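Local coordinates for phosphate-binding protein (Unidentified prokaryotic organism, PDB 3W9V) that binds inorganic phosphate as a PstS-family solute-binding protein, associated with phosphate transport and able to form a hetero-oligomer with human PON1, at residues A[103-108]-A[121-126]. The protein carries 1 engineered substitution. Sequence-based numbering, arbitrary orientation.
Sequences NAVDLS and ADWSGI
L107 and I126 meet through methyl groups: CD2 of L107 lies 3.6 Å from CD1 of I126 and 3.8 Å from its CG2, so one leucine methyl touches both arms of the isoleucine. The side chain of I126 leaves its backbone toward 103-108. Its first torsion sets CG2 anti to the backbone N (chi1 -51°), and a folded second torsion (chi2 -59°) brings CD1 round beside CG2, so both methyls face L107 CD2. Branched aliphatic residues suit this buried place, since they fill it without bringing in polar atoms. Both also reach helix 109-117, L107 against L112 and I126 against V115.

A second, looser touch pairs V105 with W123. CG1 of V105, anti to its backbone N (chi1 172°), comes up to the six-membered end of the indole near the ring plane, 4.1 Å from CZ3, which makes this an edge contact. The long, flat indole extends far enough from 121-126 to meet V105, just before strand 106-107. NE1 of this buried side chain donates to the carbonyl of G206; F97 adds a second aromatic ring beside it.

Polar bonds shape 121-126 from within. OD2 of D122 accepts the backbone N of S124 at 2.9 Å, an Asx turn, and takes S124 OG at 2.7 Å from above the carboxylate plane; G133 N, a third donor, ties the turn to the following loop. Aspartate is apt here because its short chain lets OD2 reach forward to the N two residues on. G125 N to D122 O and I126 N to W123 O continue the turn through the 3-10 segment 123-125.

Helix 109-117, with S108 as its N-cap, connects the two segments. Strand 106-107, this helix and the loop after it pack together through L107, I126, L112 and V115 at the periphery of the periplasmic-binding-protein fold, with strand 106-107 at the edge of a three-stranded mixed sheet beside 231-237.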
loop_
_atom_site.group_PDB
_atom_site.type_symbol
_atom_site.label_atom_id
_atom_site.label_comp_id
_atom_site.label_asym_id
_atom_site.label_seq_id
_atom_site.Cartn_x
_atom_site.Cartn_y
_atom_site.Cartn_z
ATOM N N ASN A 103 16.515 -12.423 -21.791
ATOM C CA ASN A 103 17.111 -11.213 -21.238
ATOM C C ASN A 103 16.353 -10.672 -20.032
ATOM O O ASN A 103 15.127 -10.766 -19.958
ATOM C CB ASN A 103 17.187 -10.114 -22.303
ATOM C CG ASN A 103 18.231 -10.395 -23.368
ATOM O OD1 ASN A 103 18.728 -11.514 -23.492
ATOM N ND2 ASN A 103 18.566 -9.373 -24.145
ATOM N N ALA A 104 17.094 -10.089 -19.098
ATOM C CA ALA A 104 16.484 -9.391 -17.977
ATOM C C ALA A 104 15.764 -8.145 -18.473
ATOM O O ALA A 104 16.289 -7.398 -19.300
ATOM C CB ALA A 104 17.539 -9.014 -16.951
ATOM N N VAL A 105 14.550 -7.934 -17.977
ATOM C CA VAL A 105 13.846 -6.686 -18.209
ATOM C C VAL A 105 14.171 -5.749 -17.060
ATOM O O VAL A 105 13.853 -6.027 -15.902
ATOM C CB VAL A 105 12.331 -6.896 -18.336
ATOM C CG1 VAL A 105 11.603 -5.556 -18.374
ATOM C CG2 VAL A 105 12.030 -7.714 -19.581
ATOM N N ASP A 106 14.841 -4.652 -17.390
ATOM C CA ASP A 106 15.300 -3.691 -16.407
ATOM C C ASP A 106 14.865 -2.324 -16.902
ATOM O O ASP A 106 15.471 -1.769 -17.819
ATOM C CB ASP A 106 16.825 -3.765 -16.299
ATOM C CG ASP A 106 17.385 -2.906 -15.183
ATOM O OD1 ASP A 106 16.614 -2.169 -14.533
ATOM O OD2 ASP A 106 18.618 -2.966 -14.964
ATOM N N LEU A 107 13.800 -1.791 -16.313
ATOM C CA LEU A 107 13.256 -0.512 -16.747
ATOM C C LEU A 107 14.012 0.654 -16.140
ATOM O O LEU A 107 14.209 0.709 -14.929
ATOM C CB LEU A 107 11.790 -0.405 -16.329
ATOM C CG LEU A 107 10.834 -1.432 -16.927
ATOM C CD1 LEU A 107 9.510 -1.434 -16.184
ATOM C CD2 LEU A 107 10.612 -1.146 -18.404
ATOM N N SER A 108 14.430 1.601 -16.971
ATOM C CA SER A 108 14.801 2.892 -16.427
ATOM C C SER A 108 13.509 3.545 -15.963
ATOM O O SER A 108 12.420 3.165 -16.402
ATOM C CB SER A 108 15.464 3.764 -17.489
ATOM O OG SER A 108 14.551 4.064 -18.524
ATOM N N ALA A 121 4.846 1.988 -26.683
ATOM C CA ALA A 121 3.770 1.041 -26.954
ATOM C C ALA A 121 4.275 -0.330 -27.399
ATOM O O ALA A 121 3.490 -1.265 -27.547
ATOM C CB ALA A 121 2.816 1.615 -27.994
ATOM N N ASP A 122 5.581 -0.442 -27.612
ATOM C CA ASP A 122 6.185 -1.689 -28.062
ATOM C C ASP A 122 7.357 -2.068 -27.167
ATOM O O ASP A 122 8.126 -1.207 -26.737
ATOM C CB ASP A 122 6.656 -1.564 -29.516
ATOM C CG ASP A 122 6.933 -2.911 -30.157
ATOM O OD1 ASP A 122 6.031 -3.438 -30.841
ATOM O OD2 ASP A 122 8.047 -3.448 -29.972
ATOM N N TRP A 123 7.485 -3.362 -26.890
ATOM C CA TRP A 123 8.558 -3.883 -26.053
ATOM C C TRP A 123 9.955 -3.551 -26.582
ATOM O O TRP A 123 10.923 -3.540 -25.821
ATOM C CB TRP A 123 8.401 -5.397 -25.863
ATOM C CG TRP A 123 7.396 -5.750 -24.810
ATOM C CD1 TRP A 123 6.078 -6.052 -24.998
ATOM C CD2 TRP A 123 7.630 -5.824 -23.399
ATOM N NE1 TRP A 123 5.477 -6.314 -23.787
ATOM C CE2 TRP A 123 6.408 -6.177 -22.791
ATOM C CE3 TRP A 123 8.753 -5.624 -22.593
ATOM C CZ2 TRP A 123 6.282 -6.344 -21.413
ATOM C CZ3 TRP A 123 8.624 -5.787 -21.224
ATOM C CH2 TRP A 123 7.397 -6.141 -20.650
ATOM N N SER A 124 10.061 -3.265 -27.878
ATOM C CA SER A 124 11.352 -2.918 -28.474
ATOM C C SER A 124 11.900 -1.593 -27.937
ATOM O O SER A 124 13.087 -1.297 -28.089
ATOM C CB SER A 124 11.256 -2.872 -30.002
ATOM O OG SER A 124 10.289 -1.927 -30.424
ATOM N N GLY A 125 11.030 -0.804 -27.311
ATOM C CA GLY A 125 11.424 0.455 -26.706
ATOM C C GLY A 125 12.051 0.321 -25.328
ATOM O O GLY A 125 12.391 1.324 -24.699
ATOM N N ILE A 126 12.201 -0.911 -24.850
ATOM C CA ILE A 126 12.868 -1.159 -23.578
ATOM C C ILE A 126 14.272 -1.663 -23.865
ATOM O O ILE A 126 14.452 -2.800 -24.293
ATOM C CB ILE A 126 12.114 -2.200 -22.729
ATOM C CG1 ILE A 126 10.636 -1.823 -22.609
ATOM C CG2 ILE A 126 12.765 -2.343 -21.358
ATOM C CD1 ILE A 126 10.395 -0.477 -21.977
#